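Local coordinates for 16S rRNA (guanine(1405)-N(7))-methyltransferase (Klebsiella pneumoniae, PDB 6PI9), which probably methylates N7 of guanine 1405 in 16S rRNA, using S-adenosyl-L-methionine as methyl donor, and thereby confers resistance to various aminoglycosides, at residues A[32-35]-A[36-39]; A[51-55]-A[56-60]; A[100-103]-A[104-107]; A[230-233]-A[234-237]. All blocks are in the same frame, centred on the assembly; numbering follows the deposited sequence. Where two conformers were deposited one is given.

Contact 1: A[32-35]-A[36-39]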
loop_
_atom_site.group_PDB
_atom_site.type_symbol
_atom_site.label_atom_id
_atom_site.label_comp_id
_atom_site.label_asym_id
_atom_site.label_seq_id
_atom_site.Cartn_x
_atom_site.Cartn_y
_atom_site.Cartn_z
ATOM N N MET A 32 -19.668 -7.943 -6.511
ATOM C CA MET A 32 -20.749 -7.747 -7.482
ATOM C C MET A 32 -20.497 -6.548 -8.409
ATOM O O MET A 32 -20.972 -6.536 -9.558
ATOM C CB MET A 32 -22.087 -7.566 -6.748
ATOM C CG MET A 32 -22.546 -8.797 -6.002
ATOM S SD MET A 32 -22.609 -10.315 -6.963
ATOM C CE MET A 32 -23.940 -9.942 -8.116
ATOM N N GLU A 33 -19.775 -5.527 -7.936
ATOM C CA GLU A 33 -19.389 -4.438 -8.828
ATOM C C GLU A 33 -18.428 -4.925 -9.911
ATOM O O GLU A 33 -18.473 -4.452 -11.060
ATOM C CB GLU A 33 -18.742 -3.310 -8.018
ATOM C CG GLU A 33 -19.720 -2.560 -7.168
ATOM C CD GLU A 33 -19.055 -1.513 -6.267
ATOM O OE1 GLU A 33 -17.822 -1.339 -6.399
ATOM O OE2 GLU A 33 -19.763 -0.896 -5.422
ATOM N N LEU A 34 -17.590 -5.911 -9.593
ATOM C CA LEU A 34 -16.579 -6.367 -10.556
ATOM C C LEU A 34 -17.074 -7.498 -11.431
ATOM O O LEU A 34 -16.604 -7.662 -12.589
ATOM C CB LEU A 34 -15.316 -6.818 -9.809
ATOM C CG LEU A 34 -14.630 -5.631 -9.100
ATOM C CD1 LEU A 34 -13.614 -6.121 -8.064
ATOM C CD2 LEU A 34 -13.955 -4.733 -10.126
ATOM N N LEU A 35 -18.025 -8.264 -10.907
ATOM C CA LEU A 35 -18.521 -9.432 -11.623
ATOM C C LEU A 35 -18.958 -9.138 -13.035
ATOM O O LEU A 35 -18.802 -10.024 -13.871
ATOM C CB LEU A 35 -19.679 -10.104 -10.870
ATOM C CG LEU A 35 -20.243 -11.338 -11.597
ATOM C CD1 LEU A 35 -19.231 -12.448 -11.699
ATOM C CD2 LEU A 35 -21.423 -11.811 -10.848
ATOM N N PRO A 36 -19.536 -8.007 -13.404
ATOM C CA PRO A 36 -19.870 -7.829 -14.835
ATOM C C PRO A 36 -18.711 -7.422 -15.717
ATOM O O PRO A 36 -18.872 -7.455 -16.951
ATOM C CB PRO A 36 -20.957 -6.744 -14.826
ATOM C CG PRO A 36 -20.854 -6.105 -13.472
ATOM C CD PRO A 36 -20.334 -7.122 -12.535
ATOM N N ARG A 37 -17.530 -7.173 -15.163
ATOM C CA ARG A 37 -16.385 -6.842 -16.012
ATOM C C ARG A 37 -15.471 -8.026 -16.431
ATOM O O ARG A 37 -14.536 -7.793 -17.181
ATOM C CB ARG A 37 -15.532 -5.796 -15.305
ATOM C CG ARG A 37 -16.476 -4.706 -14.828
ATOM C CD ARG A 37 -15.744 -3.597 -14.072
ATOM N NE ARG A 37 -16.589 -2.663 -13.303
ATOM C CZ ARG A 37 -16.060 -1.803 -12.421
ATOM N NH1 ARG A 37 -14.730 -1.824 -12.228
ATOM N NH2 ARG A 37 -16.825 -0.934 -11.729
ATOM N N TYR A 38 -15.627 -9.306 -16.011
ATOM C CA TYR A 38 -14.693 -10.413 -16.368
ATOM C C TYR A 38 -15.616 -11.481 -16.973
ATOM O O TYR A 38 -16.707 -11.708 -16.443
ATOM C CB TYR A 38 -13.869 -10.847 -15.144
ATOM C CG TYR A 38 -12.945 -9.786 -14.676
ATOM C CD1 TYR A 38 -11.687 -9.607 -15.236
ATOM C CD2 TYR A 38 -13.375 -8.910 -13.700
ATOM C CE1 TYR A 38 -10.907 -8.571 -14.785
ATOM C CE2 TYR A 38 -12.604 -7.871 -13.269
ATOM C CZ TYR A 38 -11.374 -7.731 -13.845
ATOM O OH TYR A 38 -10.629 -6.700 -13.399
ATOM N N ARG A 39 -15.197 -12.245 -17.947
ATOM C CA ARG A 39 -15.970 -13.419 -18.322
ATOM C C ARG A 39 -15.849 -14.533 -17.283
ATOM O O ARG A 39 -16.796 -15.180 -17.023
ATOM C CB ARG A 39 -15.546 -13.968 -19.691
ATOM C CG ARG A 39 -16.740 -14.609 -20.372
ATOM C CD ARG A 39 -16.409 -15.607 -21.418
ATOM N NE ARG A 39 -17.465 -16.596 -21.670
ATOM C CZ ARG A 39 -18.748 -16.356 -21.883
ATOM N NH1 ARG A 39 -19.236 -15.140 -21.878
ATOM N NH2 ARG A 39 -19.565 -17.354 -22.105
#
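Leu34 and Arg37 meet across the type I beta turn Leu34-Arg37 that leads from helix 24-34 toward helix 41-57; Leu35 (phi/psi -52/-35) and Pro36 (-80/-4) are its central residues. Arg37 N donates to Leu34 O over 2.8 Å with an N-H...O angle of 156°. The donor lies well above the carbonyl plane, 43° out of it. Pro36, in the middle of the turn, has no amide hydrogen to give; its CD instead sits 3.1 Å from Met32 O and also packs on Leu35 CB. Arg37 then runs back beside the helix. Its chain is extended from CG to NE, which carries the guanidinium past Glu33 O and lays NH1 3.7 Å from Leu34 CD2. Glu33 OE1 remains 5.4 Å from Arg37 NH2, a distance at which any attraction is probably long-range rather than a salt bridge, while Glu33 OE2 is bound in a salt bridge to Arg29. Leu34 also packs on Ala47 and Ala48 of helix 41-57, and Arg37 reaches Gly219 of the second subunit. The Tyr38 ring presents its edge to Leu34 O, with Tyr38 CD2 3.6 Å from that oxygen.

Contact 2: A[51-55]-A[56-60]. With SAH (S-adenosyl-L-homocysteine), chain B.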
loop_
_atom_site.group_PDB
_atom_site.type_symbol
_atom_site.label_atom_id
_atom_site.label_comp_id
_atom_site.label_asym_id
_atom_site.label_seq_id
_atom_site.Cartn_x
_atom_site.Cartn_y
_atom_site.Cartn_z
ATOM N N HIS A 51 -8.743 -5.518 -5.021
ATOM C CA HIS A 51 -9.499 -4.340 -4.552
ATOM C C HIS A 51 -9.579 -4.308 -3.029
ATOM O O HIS A 51 -9.256 -3.298 -2.381
ATOM C CB HIS A 51 -10.916 -4.379 -5.175
ATOM C CG HIS A 51 -11.823 -3.217 -4.840
ATOM N ND1 HIS A 51 -12.110 -2.829 -3.548
ATOM C CD2 HIS A 51 -12.610 -2.444 -5.640
ATOM C CE1 HIS A 51 -12.976 -1.830 -3.562
ATOM N NE2 HIS A 51 -13.309 -1.584 -4.817
ATOM N N LEU A 52 -9.999 -5.426 -2.436
ATOM C CA LEU A 52 -10.183 -5.490 -0.989
ATOM C C LEU A 52 -8.857 -5.319 -0.260
ATOM O O LEU A 52 -8.799 -4.649 0.786
ATOM C CB LEU A 52 -10.893 -6.795 -0.595
ATOM C CG LEU A 52 -12.356 -6.738 -1.038
ATOM C CD1 LEU A 52 -13.003 -8.143 -1.163
ATOM C CD2 LEU A 52 -13.115 -5.884 0.022
ATOM N N HIS A 53 -7.761 -5.893 -0.807
ATOM C CA HIS A 53 -6.449 -5.671 -0.198
ATOM C C HIS A 53 -6.074 -4.190 -0.267
ATOM O O HIS A 53 -5.545 -3.641 0.701
ATOM C CB HIS A 53 -5.374 -6.534 -0.879
ATOM C CG HIS A 53 -3.959 -6.240 -0.442
ATOM N ND1 HIS A 53 -3.083 -5.474 -1.192
ATOM C CD2 HIS A 53 -3.248 -6.667 0.635
ATOM C CE1 HIS A 53 -1.909 -5.417 -0.582
ATOM N NE2 HIS A 53 -1.983 -6.127 0.533
ATOM N N GLN A 54 -6.361 -3.531 -1.403
ATOM C CA GLN A 54 -6.005 -2.120 -1.552
ATOM C C GLN A 54 -6.791 -1.241 -0.587
ATOM O O GLN A 54 -6.238 -0.291 -0.020
ATOM C CB GLN A 54 -6.232 -1.655 -2.980
ATOM C CG GLN A 54 -5.377 -2.384 -3.966
ATOM C CD GLN A 54 -5.710 -1.983 -5.378
ATOM O OE1 GLN A 54 -5.595 -2.787 -6.313
ATOM N NE2 GLN A 54 -6.131 -0.717 -5.551
ATOM N N ILE A 55 -8.072 -1.550 -0.354
ATOM C CA ILE A 55 -8.841 -0.633 0.481
ATOM C C ILE A 55 -8.760 -0.952 1.973
ATOM O O ILE A 55 -8.941 -0.042 2.805
ATOM C CB ILE A 55 -10.313 -0.567 0.031
ATOM C CG1 ILE A 55 -11.109 -1.786 0.434
ATOM C CG2 ILE A 55 -10.413 -0.284 -1.473
ATOM C CD1 ILE A 55 -12.602 -1.614 0.215
ATOM N N THR A 56 -8.475 -2.201 2.357
ATOM C CA THR A 56 -8.371 -2.458 3.789
ATOM C C THR A 56 -7.269 -3.449 4.220
ATOM O O THR A 56 -6.626 -3.234 5.258
ATOM C CB THR A 56 -9.741 -2.935 4.302
ATOM O OG1 THR A 56 -9.674 -3.170 5.712
ATOM C CG2 THR A 56 -10.189 -4.205 3.588
ATOM N N GLY A 57 -7.029 -4.530 3.459
ATOM C CA GLY A 57 -6.113 -5.575 3.925
ATOM C C GLY A 57 -4.659 -5.144 4.092
ATOM O O GLY A 57 -3.938 -5.686 4.937
ATOM N N ALA A 58 -4.191 -4.195 3.281
ATOM C CA ALA A 58 -2.757 -3.908 3.273
ATOM C C ALA A 58 -2.290 -3.224 4.549
ATOM O O ALA A 58 -1.093 -3.260 4.856
ATOM C CB ALA A 58 -2.382 -3.043 2.066
ATOM N N PHE A 59 -3.208 -2.621 5.308
ATOM C CA PHE A 59 -2.791 -1.866 6.478
ATOM C C PHE A 59 -2.479 -2.762 7.668
ATOM O O PHE A 59 -1.615 -2.416 8.484
ATOM C CB PHE A 59 -3.867 -0.853 6.825
ATOM C CG PHE A 59 -4.216 0.022 5.685
ATOM C CD1 PHE A 59 -5.401 -0.170 4.990
ATOM C CD2 PHE A 59 -3.332 1.008 5.269
ATOM C CE1 PHE A 59 -5.718 0.625 3.911
ATOM C CE2 PHE A 59 -3.641 1.809 4.203
ATOM C CZ PHE A 59 -4.840 1.622 3.519
ATOM N N MET A 60 -3.132 -3.920 7.767
ATOM C CA MET A 60 -2.908 -4.802 8.906
ATOM C C MET A 60 -3.146 -6.248 8.489
ATOM O O MET A 60 -4.203 -6.566 7.936
ATOM C CB MET A 60 -3.830 -4.402 10.072
ATOM C CG MET A 60 -3.402 -4.934 11.433
ATOM S SD MET A 60 -4.407 -4.302 12.797
ATOM C CE MET A 60 -6.015 -4.942 12.350
HETATM N N SAH B . -8.022 6.729 9.608
HETATM C CA SAH B . -7.095 5.679 10.085
HETATM C CB SAH B . -6.965 4.568 9.058
HETATM C CG SAH B . -6.585 4.980 7.606
HETATM S SD SAH B . -6.190 3.490 6.579
HETATM C C SAH B . -5.704 6.272 10.384
HETATM O O SAH B . -5.396 7.321 9.782
HETATM O OXT SAH B . -4.899 5.711 11.154
HETATM C "C5'" SAH B . -7.756 3.416 5.607
HETATM C "C4'" SAH B . -8.929 2.735 6.373
HETATM O "O4'" SAH B . -10.156 2.909 5.632
HETATM C "C3'" SAH B . -8.807 1.217 6.694
HETATM O "O3'" SAH B . -8.946 0.987 8.111
HETATM C "C2'" SAH B . -9.967 0.559 5.950
HETATM O "O2'" SAH B . -10.507 -0.501 6.743
HETATM C "C1'" SAH B . -10.952 1.735 5.878
HETATM N N9 SAH B . -11.865 1.685 4.752
HETATM C C8 SAH B . -11.540 1.541 3.428
HETATM N N7 SAH B . -12.689 1.675 2.700
HETATM C C5 SAH B . -13.729 1.838 3.579
HETATM C C6 SAH B . -15.091 1.966 3.433
HETATM N N6 SAH B . -15.691 1.881 2.264
HETATM N N1 SAH B . -15.851 2.208 4.565
HETATM C C2 SAH B . -15.295 2.221 5.800
HETATM N N3 SAH B . -13.944 2.079 5.976
HETATM C C4 SAH B . -13.203 1.892 4.848
#
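Leu52 O accepts two backbone N-H groups at once, from Thr56 and Gly57, where helix 41-57 widens into a pi-type turn. Thr56 N lies 2.9 Å from Leu52 O and Gly57 N 3.2 Å from the same Leu52 O; they arrive from opposite faces of the carbonyl plane, and the Gly57 bond is the straighter at 169°. The wider spacing continues in Ala58 N, which donates to His53 O over 3.0 Å in the carbonyl plane, on a lone pair. Beside that bond, Ala58 CB lies over one face of the His53 ring, a CH-pi contact 3.8 Å from CB to the centroid.

The turn also shapes the cofactor pocket. Thr56 chi1 of -179° swings OG1 to the side opposite its own amide nitrogen, from where OG1 donates a hydrogen bond of 3.0 Å to O2' of S-adenosylhomocysteine. Phe59 turns a face to the ligand sulfur, SD standing 3.7 Å above the ring plane and over its centre. The edge of the same ring faces Ile55 O, 3.5 Å from Phe59 CE1. Ile55 O is buried without a hydrogen-bond partner in the model, though ligand C8 approaches it to 3.1 Å.

Around this turn, Leu52 packs on Val27 and Val30 of helix 24-34, and Ile55 on Val188 and Gln192 of helix 186-192. Phe59 leans on Ala91 and Ser92 of helix 91-96, and Leu218 of the second subunit covers Gln54 and Ile55.

Contact 3: A[100-103]-A[104-107]; sequences ADEW and MRRV
Glu102 and Arg106, one helical turn apart, are joined twice: through their backbones and through a salt bridge. Arg106 NH1 donates to Glu102 OE2 over 3.2 Å at 163°, meeting the oxygen nearly along its C-O axis. Carboxylate and guanidinium planes differ by only 4°, and OE2 lies at the guanidinium edge, in its plane. The two side chains run side by side, Glu102 fully extended and Arg106 bent at chi2 and chi3 to bring NH1 level with the acid.

Each backbone carbonyl of 100-103 is answered by the amide four residues on. Met104 N is 2.8 Å from Ala100 O, Arg105 N is 2.9 Å from Asp101 O and almost straight at 175°, Arg106 N is 3.0 Å from Glu102 O, and Val107 N is 2.9 Å from Trp103 O. Met104 O is taken up in turn by the hydroxyl of Ser108. Arg105 behaves differently from Arg106: bent at chi3, it lays a guanidinium face over Glu102 CA, while Arg105 NH1 stays 5.3 Å from Glu102 OE2.

On the apolar flank Val107 CG2 sits over the centre of the Trp103 six-membered ring, 3.9 Å from its centroid, in a CH-pi contact. Met104 SD adds a Met-aromatic contact at the ring edge, 5.4 Å from the same centroid. Trp103 and Val107 also pack on Val254 of strand 252-259. An amphipathic alpha-helix lying against a central sheet in this way is characteristic of Rossmann-like methyltransferase domains.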
loop_
_atom_site.group_PDB
_atom_site.type_symbol
_atom_site.label_atom_id
_atom_site.label_comp_id
_atom_site.label_asym_id
_atom_site.label_seq_id
_atom_site.Cartn_x
_atom_site.Cartn_y
_atom_site.Cartn_z
ATOM N N ALA A 100 3.264 11.862 16.717
ATOM C CA ALA A 100 2.004 11.943 17.447
ATOM C C ALA A 100 1.964 13.139 18.383
ATOM O O ALA A 100 0.931 13.803 18.500
ATOM C CB ALA A 100 1.770 10.650 18.229
ATOM N N ASP A 101 3.064 13.421 19.073
ATOM C CA ASP A 101 3.075 14.566 19.974
ATOM C C ASP A 101 2.802 15.853 19.204
ATOM O O ASP A 101 1.837 16.574 19.490
ATOM C CB ASP A 101 4.397 14.631 20.727
ATOM C CG ASP A 101 4.533 13.518 21.752
ATOM O OD1 ASP A 101 3.495 13.068 22.286
ATOM O OD2 ASP A 101 5.687 13.113 22.035
ATOM N N GLU A 102 3.598 16.124 18.176
ATOM C CA GLU A 102 3.304 17.258 17.317
ATOM C C GLU A 102 1.854 17.230 16.813
ATOM O O GLU A 102 1.175 18.264 16.799
ATOM C CB GLU A 102 4.295 17.271 16.158
ATOM C CG GLU A 102 4.112 18.441 15.284
ATOM C CD GLU A 102 5.032 18.461 14.073
ATOM O OE1 GLU A 102 5.914 17.580 13.972
ATOM O OE2 GLU A 102 4.870 19.368 13.221
ATOM N N TRP A 103 1.351 16.046 16.416
ATOM C CA TRP A 103 0.002 15.945 15.874
ATOM C C TRP A 103 -1.046 16.387 16.909
ATOM O O TRP A 103 -1.957 17.168 16.611
ATOM C CB TRP A 103 -0.239 14.497 15.411
ATOM C CG TRP A 103 -1.407 14.267 14.471
ATOM C CD1 TRP A 103 -1.359 14.106 13.100
ATOM C CD2 TRP A 103 -2.782 14.155 14.838
ATOM N NE1 TRP A 103 -2.626 13.922 12.600
ATOM C CE2 TRP A 103 -3.516 13.935 13.649
ATOM C CE3 TRP A 103 -3.470 14.226 16.066
ATOM C CZ2 TRP A 103 -4.889 13.796 13.646
ATOM C CZ3 TRP A 103 -4.832 14.093 16.066
ATOM C CH2 TRP A 103 -5.536 13.876 14.860
ATOM N N MET A 104 -0.946 15.899 18.133
ATOM C CA MET A 104 -1.942 16.310 19.116
ATOM C C MET A 104 -1.784 17.783 19.497
ATOM O O MET A 104 -2.785 18.501 19.624
ATOM C CB MET A 104 -1.856 15.418 20.344
ATOM C CG MET A 104 -2.563 14.098 20.173
ATOM S SD MET A 104 -4.361 14.238 20.283
ATOM C CE MET A 104 -4.573 14.749 21.995
ATOM N N ARG A 105 -0.539 18.251 19.669
ATOM C CA ARG A 105 -0.312 19.665 19.946
ATOM C C ARG A 105 -0.990 20.553 18.915
ATOM O O ARG A 105 -1.529 21.613 19.253
ATOM C CB ARG A 105 1.187 19.956 19.976
ATOM C CG ARG A 105 1.558 21.310 20.565
ATOM C CD ARG A 105 3.012 21.635 20.292
ATOM N NE ARG A 105 3.876 20.478 20.528
ATOM C CZ ARG A 105 4.686 19.950 19.613
ATOM N NH1 ARG A 105 4.763 20.482 18.399
ATOM N NH2 ARG A 105 5.431 18.894 19.916
ATOM N N ARG A 106 -0.924 20.161 17.646
ATOM C CA ARG A 106 -1.518 20.964 16.570
ATOM C C ARG A 106 -2.984 20.718 16.193
ATOM O O ARG A 106 -3.614 21.583 15.584
ATOM C CB ARG A 106 -0.649 20.868 15.310
ATOM C CG ARG A 106 0.799 21.280 15.521
ATOM C CD ARG A 106 1.230 22.324 14.504
ATOM N NE ARG A 106 2.263 21.816 13.605
ATOM C CZ ARG A 106 2.611 22.400 12.463
ATOM N NH1 ARG A 106 3.562 21.868 11.707
ATOM N NH2 ARG A 106 2.011 23.516 12.076
ATOM N N VAL A 107 -3.529 19.559 16.542
ATOM C CA VAL A 107 -4.920 19.247 16.182
ATOM C C VAL A 107 -5.875 19.333 17.377
ATOM O O VAL A 107 -7.039 19.717 17.211
ATOM C CB VAL A 107 -5.035 17.854 15.500
ATOM C CG1 VAL A 107 -6.478 17.478 15.282
ATOM C CG2 VAL A 107 -4.311 17.847 14.168
#

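Contact 4: A[230-233]-A[234-237]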
loop_
_atom_site.group_PDB
_atom_site.type_symbol
_atom_site.label_atom_id
_atom_site.label_comp_id
_atom_site.label_asym_id
_atom_site.label_seq_id
_atom_site.Cartn_x
_atom_site.Cartn_y
_atom_site.Cartn_z
ATOM N N ALA A 230 -3.663 18.171 -2.367
ATOM C CA ALA A 230 -4.107 19.518 -1.984
ATOM C C ALA A 230 -4.972 20.148 -3.074
ATOM O O ALA A 230 -6.050 20.708 -2.802
ATOM C CB ALA A 230 -2.874 20.395 -1.690
ATOM N N ASP A 231 -4.512 20.082 -4.323
ATOM C CA ASP A 231 -5.292 20.655 -5.413
ATOM C C ASP A 231 -6.636 19.964 -5.524
ATOM O O ASP A 231 -7.674 20.613 -5.767
ATOM C CB ASP A 231 -4.575 20.516 -6.756
ATOM C CG ASP A 231 -3.339 21.388 -6.902
ATOM O OD1 ASP A 231 -3.143 22.407 -6.201
ATOM O OD2 ASP A 231 -2.538 21.004 -7.778
ATOM N N TRP A 232 -6.638 18.634 -5.397
ATOM C CA TRP A 232 -7.876 17.895 -5.544
ATOM C C TRP A 232 -8.824 18.247 -4.421
ATOM O O TRP A 232 -10.019 18.534 -4.647
ATOM C CB TRP A 232 -7.580 16.384 -5.528
ATOM C CG TRP A 232 -8.819 15.538 -5.483
ATOM C CD1 TRP A 232 -9.602 15.152 -6.570
ATOM C CD2 TRP A 232 -9.435 14.976 -4.323
ATOM N NE1 TRP A 232 -10.657 14.407 -6.124
ATOM C CE2 TRP A 232 -10.569 14.253 -4.763
ATOM C CE3 TRP A 232 -9.114 14.974 -2.955
ATOM C CZ2 TRP A 232 -11.397 13.597 -3.900
ATOM C CZ3 TRP A 232 -9.943 14.266 -2.074
ATOM C CH2 TRP A 232 -11.073 13.599 -2.555
ATOM N N PHE A 233 -8.301 18.244 -3.202
ATOM C CA PHE A 233 -9.146 18.587 -2.069
ATOM C C PHE A 233 -9.735 19.988 -2.229
ATOM O O PHE A 233 -10.939 20.207 -2.000
ATOM C CB PHE A 233 -8.337 18.467 -0.769
ATOM C CG PHE A 233 -9.174 18.674 0.483
ATOM C CD1 PHE A 233 -10.247 17.850 0.735
ATOM C CD2 PHE A 233 -8.861 19.679 1.388
ATOM C CE1 PHE A 233 -11.007 18.007 1.895
ATOM C CE2 PHE A 233 -9.638 19.843 2.570
ATOM C CZ PHE A 233 -10.698 18.981 2.796
ATOM N N GLU A 234 -8.923 20.957 -2.634
ATOM C CA GLU A 234 -9.482 22.305 -2.697
ATOM C C GLU A 234 -10.553 22.383 -3.771
ATOM O O GLU A 234 -11.495 23.175 -3.651
ATOM C CB GLU A 234 -8.385 23.330 -2.941
ATOM C CG GLU A 234 -7.159 23.109 -2.067
ATOM C CD GLU A 234 -7.167 23.739 -0.674
ATOM O OE1 GLU A 234 -6.041 23.912 -0.137
ATOM O OE2 GLU A 234 -8.250 24.045 -0.118
ATOM N N ARG A 235 -10.480 21.507 -4.765
ATOM C CA ARG A 235 -11.449 21.535 -5.840
ATOM C C ARG A 235 -12.745 20.834 -5.435
ATOM O O ARG A 235 -13.836 21.282 -5.795
ATOM C CB ARG A 235 -10.845 20.883 -7.083
ATOM C CG ARG A 235 -11.835 20.679 -8.183
ATOM C CD ARG A 235 -11.160 20.361 -9.497
ATOM N NE ARG A 235 -10.427 19.097 -9.487
ATOM C CZ ARG A 235 -11.004 17.904 -9.629
ATOM N NH1 ARG A 235 -12.331 17.819 -9.747
ATOM N NH2 ARG A 235 -10.268 16.792 -9.641
ATOM N N ILE A 236 -12.671 19.765 -4.658
ATOM C CA ILE A 236 -13.917 19.040 -4.349
ATOM C C ILE A 236 -14.547 19.530 -3.056
ATOM O O ILE A 236 -15.700 19.176 -2.762
ATOM C CB ILE A 236 -13.718 17.522 -4.280
ATOM C CG1 ILE A 236 -12.806 17.128 -3.115
ATOM C CG2 ILE A 236 -13.152 16.981 -5.632
ATOM C CD1 ILE A 236 -13.502 16.548 -1.884
ATOM N N LEU A 237 -13.841 20.320 -2.262
ATOM C CA LEU A 237 -14.411 20.694 -0.969
ATOM C C LEU A 237 -15.762 21.399 -1.164
ATOM O O LEU A 237 -15.819 22.424 -1.844
ATOM C CB LEU A 237 -13.459 21.620 -0.207
ATOM C CG LEU A 237 -13.953 22.039 1.185
ATOM C CD1 LEU A 237 -13.945 20.812 2.087
ATOM C CD2 LEU A 237 -13.045 23.124 1.743
#
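Trp232 and Ile236 form the close-packed flank of the last turns of helix 225-236. Ile236 CG1 stands 3.8 Å from the centroid of the Trp232 six-membered ring and 8° off the ring normal, a CH-pi contact over the face. The branch CG2 reaches the other end of the indole, 3.6 Å from Trp232 NE1. The isoleucine torsion (chi1 65°) sets CG1 between the backbone N and the carbonyl carbon, and both branches lie over the same indole, CG2 over the face near NE1. Next to this pair, Phe233 CZ touches Leu237 CD1 at 3.8 Å, and the Phe233 ring meets Phe213 edge-to-face. Leu201 of helix 196-203 covers Phe233 and Ile236.

The polar side is looser. Asp231 points away from the following turn and forms a salt bridge with Lys227 instead. Exposed Arg235 curls at chi3 so that NH2 comes to the indole edge, 3.5 Å from Trp232 CD1, with ring and guanidinium planes 84° apart. Arg235 also packs on Arg221, and Trp232 on Val223, of the second subunit.

Backbone bonds run beneath the packed side: Ile236 N donates to Trp232 O over 2.9 Å, and Leu237 N to Phe233 O over 2.9 Å, at the residue where the chain leaves helical angles. The chemistry thus divides, suggesting that the inner flank is held mainly by apolar and CH-pi packing, whereas Asp231 and Arg235 stay exposed.

In the fold
Contact 2 alone touches the ligand: Ile55, Thr56 and Phe59 reach S-adenosylhomocysteine directly. Contact 1 precedes it along the chain, at the opposite end of the helix pair 24-34 and 41-57; their centres are 19 Å apart, and the Glu33 side chain lies about 9 Å from the ligand. Contact 3 is on the other side of the chain's centre from contacts 1 and 2, yet its Trp103 side chain comes about 4 Å from that of Arg96, which binds the ligand. Contact 4 is more remote, with Trp232 about 13 Å from S-adenosylhomocysteine; its centre is 24 Å from that of contact 3. Contacts 1, 2 and 4 all meet the second subunit, whereas contact 3 does not.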